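Local structure of phist (Plasmodium falciparum, 4JLE) at the interface of chains A and B. The protein binds the virulence factor PfEMP1, probably using its PHIST domain to engage the cytoplasmic ATS segment, and comigrates with it to knobs on the infected red-cell surface. Coordinates in Å, arbitrary orientation; residue numbers count along the deposited sequence, not the author numbering. Chains: chain A/B, Phist.

Contact 1: the interface of chains A and B. Residues chain A 139, 143, 146-147, 151; chain B 62, 65-66.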
# COMPACT_ATOMS: atom_id res chain seq x y z
N PHE A 139 -11.07 -3.15 -11.70
CA PHE A 139 -12.50 -2.91 -11.60
C PHE A 139 -13.27 -4.21 -11.79
O PHE A 139 -14.06 -4.58 -10.94
CB PHE A 139 -12.92 -1.86 -12.64
CG PHE A 139 -14.39 -1.53 -12.63
CD1 PHE A 139 -14.97 -0.90 -11.53
CD2 PHE A 139 -15.18 -1.84 -13.72
CE1 PHE A 139 -16.33 -0.60 -11.53
CE2 PHE A 139 -16.53 -1.50 -13.73
CZ PHE A 139 -17.09 -0.88 -12.63
N LYS A 143 -14.82 -6.59 -8.79
CA LYS A 143 -16.28 -6.72 -8.90
C LYS A 143 -16.63 -8.21 -8.76
O LYS A 143 -17.51 -8.57 -7.97
CB LYS A 143 -16.82 -6.14 -10.23
CG LYS A 143 -17.44 -4.74 -10.10
CD LYS A 143 -17.70 -4.04 -11.44
CE LYS A 143 -18.81 -4.60 -12.31
NZ LYS A 143 -18.79 -4.02 -13.69
N LEU A 146 -15.75 -9.82 -5.03
CA LEU A 146 -16.72 -9.39 -4.03
C LEU A 146 -18.13 -9.78 -4.39
O LEU A 146 -18.89 -10.12 -3.50
CB LEU A 146 -16.62 -7.88 -3.81
CG LEU A 146 -15.34 -7.40 -3.13
CD1 LEU A 146 -15.12 -5.93 -3.41
CD2 LEU A 146 -15.35 -7.68 -1.64
N ALA A 147 -18.48 -9.79 -5.69
CA ALA A 147 -19.83 -10.19 -6.09
C ALA A 147 -20.11 -11.61 -5.69
O ALA A 147 -21.15 -11.86 -5.09
CB ALA A 147 -20.05 -10.02 -7.59
N ARG A 151 -22.83 -12.46 -2.88
CA ARG A 151 -23.98 -13.19 -3.41
C ARG A 151 -24.12 -14.53 -2.70
O ARG A 151 -25.22 -14.89 -2.29
CB ARG A 151 -23.87 -13.37 -4.93
CG ARG A 151 -25.21 -13.47 -5.63
CD ARG A 151 -25.15 -13.20 -7.13
NE ARG A 151 -24.58 -11.90 -7.49
CZ ARG A 151 -23.74 -11.69 -8.50
NH1 ARG A 151 -23.35 -12.70 -9.27
NH2 ARG A 151 -23.30 -10.47 -8.77
N ILE B 62 -16.71 -0.03 -7.45
CA ILE B 62 -16.84 -1.44 -7.05
C ILE B 62 -17.81 -1.52 -5.87
O ILE B 62 -18.76 -2.30 -5.93
CB ILE B 62 -15.46 -2.08 -6.72
CG1 ILE B 62 -14.52 -2.10 -7.95
CG2 ILE B 62 -15.64 -3.48 -6.10
CD1 ILE B 62 -13.02 -2.22 -7.65
N PHE B 65 -21.45 -0.91 -6.73
CA PHE B 65 -21.99 -2.10 -7.37
C PHE B 65 -22.33 -3.17 -6.33
O PHE B 65 -23.41 -3.76 -6.41
CB PHE B 65 -21.01 -2.65 -8.43
CG PHE B 65 -21.48 -3.93 -9.06
CD1 PHE B 65 -22.41 -3.91 -10.09
CD2 PHE B 65 -21.02 -5.16 -8.61
CE1 PHE B 65 -22.88 -5.09 -10.64
CE2 PHE B 65 -21.49 -6.34 -9.15
CZ PHE B 65 -22.43 -6.31 -10.16
N ILE B 66 -21.43 -3.43 -5.35
CA ILE B 66 -21.64 -4.45 -4.32
C ILE B 66 -22.81 -4.04 -3.40
O ILE B 66 -23.50 -4.91 -2.85
CB ILE B 66 -20.32 -4.78 -3.55
CG1 ILE B 66 -19.17 -5.22 -4.51
CG2 ILE B 66 -20.51 -5.84 -2.44
CD1 ILE B 66 -19.46 -6.44 -5.49
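A:Lys143 and B:Phe65 meet at about a right angle, the aliphatic part of the lysine running across a face of the phenyl ring. The A:Lys143 CE carbon stands 4.1 Å above the plane of B:Phe65, over the ring centre. The bend at chi3 (70°) lets the same chain serve two aromatic groups: CD lies above a rim of the A:Phe139 ring within its own helix, while CE turns to B:Phe65. The methylenes are thus held between one phenyl from each chain. B:Ile62 divides its two branches along the opposing helix. B:Ile62 CG1 slides past A:Phe139 in the opposite sense, touching ring atom CD1 at 3.8 Å. The B:Ile62 CG2 methyl meets A:Leu146 CD1 at 3.7 Å, the two side chains crossing squarely. One turn further on, B:Ile66 keeps CG1 anti to the carbonyl carbon and bends at chi2 (-55°), which lays CD1 on the facing helix. B:Ile66 CD1 lies 3.5 Å from the backbone N of A:Ala147 and also touches A:Leu146 CB, so it packs against main chain as much as side chain. The guanidinium of A:Arg151 borders the patch loosely, with NH2 4.5 Å from B:Phe65 CZ. All the chain A residues belong to the long helix 117-165, and their partners lie towards the C-terminal end of helix 37-72 of chain B, making this a helix-to-helix seam between the two copies.

Contact 2: the interface of chains A and B. Residues chain A 55, 58-59, 91, 95; chain B 134-135, 138.
The phenyl ring of A:Phe55 receives B:Met138 at its rim, where the thioether sulfur SD comes within 3.4 Å of CD2, raised from the ring plane instead of lying in it. The methyl CE continues on the same side, beyond the CD2-CE2 edge. A:Glu59 CG covers part of that face, 4.0 Å above the plane, so its methylene lies above the rim, on the same side as the methionine methyl, which stands outside the edge. B:Phe134, the other aromatic group, points its CZ end at the neighbouring helix and lies 3.6 Å from A:Ala95 CA. The alanine sits to one side of this ring plane; the sulfur of B:Met138 lies on the other side.

B:Met138 is the main protruding group. With CG anti to the backbone N (chi1 174°) and chi2 also extended, its sulfur is carried far from helix 117-163 and into the groove between helices 37-72 and 77-110 of chain A. A:Phe55 and A:Met91 both cross the B:Met138 side chain at about a right angle, A:Met91 SD lying 3.9 Å from B:Met138 CE. A:Val58 spreads its methyls between two partners: CG2 rests against the aliphatic stretch of B:Arg135, 3.7 Å from CD, and CG1 turns to the methionine. The end of B:Met138 is therefore enclosed by groups from both helices, with A:Val58 CG1 3.5 Å from its CE.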
# COMPACT_ATOMS: atom_id res chain seq x y z
N PHE A 55 9.30 -6.99 9.84
CA PHE A 55 7.96 -6.42 10.10
C PHE A 55 7.04 -7.46 10.81
O PHE A 55 6.32 -7.13 11.77
CB PHE A 55 7.32 -5.92 8.80
CG PHE A 55 5.81 -5.80 8.78
CD1 PHE A 55 5.00 -6.87 8.36
CD2 PHE A 55 5.18 -4.62 9.18
CE1 PHE A 55 3.60 -6.76 8.36
CE2 PHE A 55 3.78 -4.52 9.22
CZ PHE A 55 3.00 -5.59 8.79
N VAL A 58 7.79 -7.84 14.42
CA VAL A 58 7.16 -6.77 15.21
C VAL A 58 5.70 -7.15 15.51
O VAL A 58 5.27 -7.05 16.65
CB VAL A 58 7.25 -5.35 14.56
CG1 VAL A 58 6.56 -4.30 15.44
CG2 VAL A 58 8.70 -4.95 14.28
N GLU A 59 4.97 -7.61 14.49
CA GLU A 59 3.57 -8.03 14.68
C GLU A 59 3.42 -9.15 15.69
O GLU A 59 2.50 -9.10 16.51
CB GLU A 59 2.95 -8.51 13.37
CG GLU A 59 2.62 -7.39 12.43
CD GLU A 59 1.84 -7.92 11.25
OE1 GLU A 59 0.68 -7.48 11.09
OE2 GLU A 59 2.32 -8.85 10.57
N MET A 91 -1.72 -2.61 9.78
CA MET A 91 -0.26 -2.51 9.89
C MET A 91 0.39 -2.78 8.57
O MET A 91 1.30 -2.03 8.19
CB MET A 91 0.29 -3.47 10.95
CG MET A 91 -0.12 -3.07 12.33
SD MET A 91 0.56 -4.00 13.72
CE MET A 91 -0.40 -5.52 13.67
N ALA A 95 2.75 -0.47 6.24
CA ALA A 95 4.04 -1.00 5.74
C ALA A 95 4.16 -0.87 4.22
O ALA A 95 5.25 -0.59 3.72
CB ALA A 95 4.23 -2.43 6.17
N PHE B 134 10.49 3.05 11.33
CA PHE B 134 9.11 2.66 11.05
C PHE B 134 8.67 1.54 12.03
O PHE B 134 7.63 1.66 12.68
CB PHE B 134 8.94 2.22 9.57
CG PHE B 134 7.59 1.58 9.28
CD1 PHE B 134 6.50 2.37 8.93
CD2 PHE B 134 7.41 0.20 9.39
CE1 PHE B 134 5.25 1.79 8.69
CE2 PHE B 134 6.15 -0.38 9.18
CZ PHE B 134 5.08 0.42 8.84
N ARG B 135 9.51 0.48 12.14
CA ARG B 135 9.22 -0.68 12.99
C ARG B 135 9.07 -0.32 14.48
O ARG B 135 8.14 -0.82 15.13
CB ARG B 135 10.29 -1.75 12.77
CG ARG B 135 10.01 -2.60 11.53
CD ARG B 135 10.85 -3.88 11.49
NE ARG B 135 12.28 -3.59 11.44
CZ ARG B 135 12.96 -3.40 10.31
NH1 ARG B 135 12.36 -3.52 9.13
NH2 ARG B 135 14.25 -3.11 10.35
N MET B 138 5.64 1.62 14.84
CA MET B 138 4.58 0.62 14.61
C MET B 138 4.35 -0.22 15.87
O MET B 138 3.20 -0.51 16.22
CB MET B 138 5.01 -0.29 13.43
CG MET B 138 4.08 -1.46 13.15
SD MET B 138 4.79 -2.65 11.98
CE MET B 138 4.30 -4.14 12.74

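Contact 1 and contact 2 lie about 31 Å apart, measured between the centres of their C-alpha atoms. Both pair helix 37-72 of one copy with the long C-terminal helix of the other, but with the chains exchanged: chain B contributes helix 37-72 to contact 1, and chain A does so in contact 2, where helix 77-110 joins it. Because the interface is two-fold symmetric, each patch has a twin, and the same pair of helices is used along different stretches. The two bundles thus lie against each other along much of their helices. This dimer may or may not be the form the protein takes in the cell.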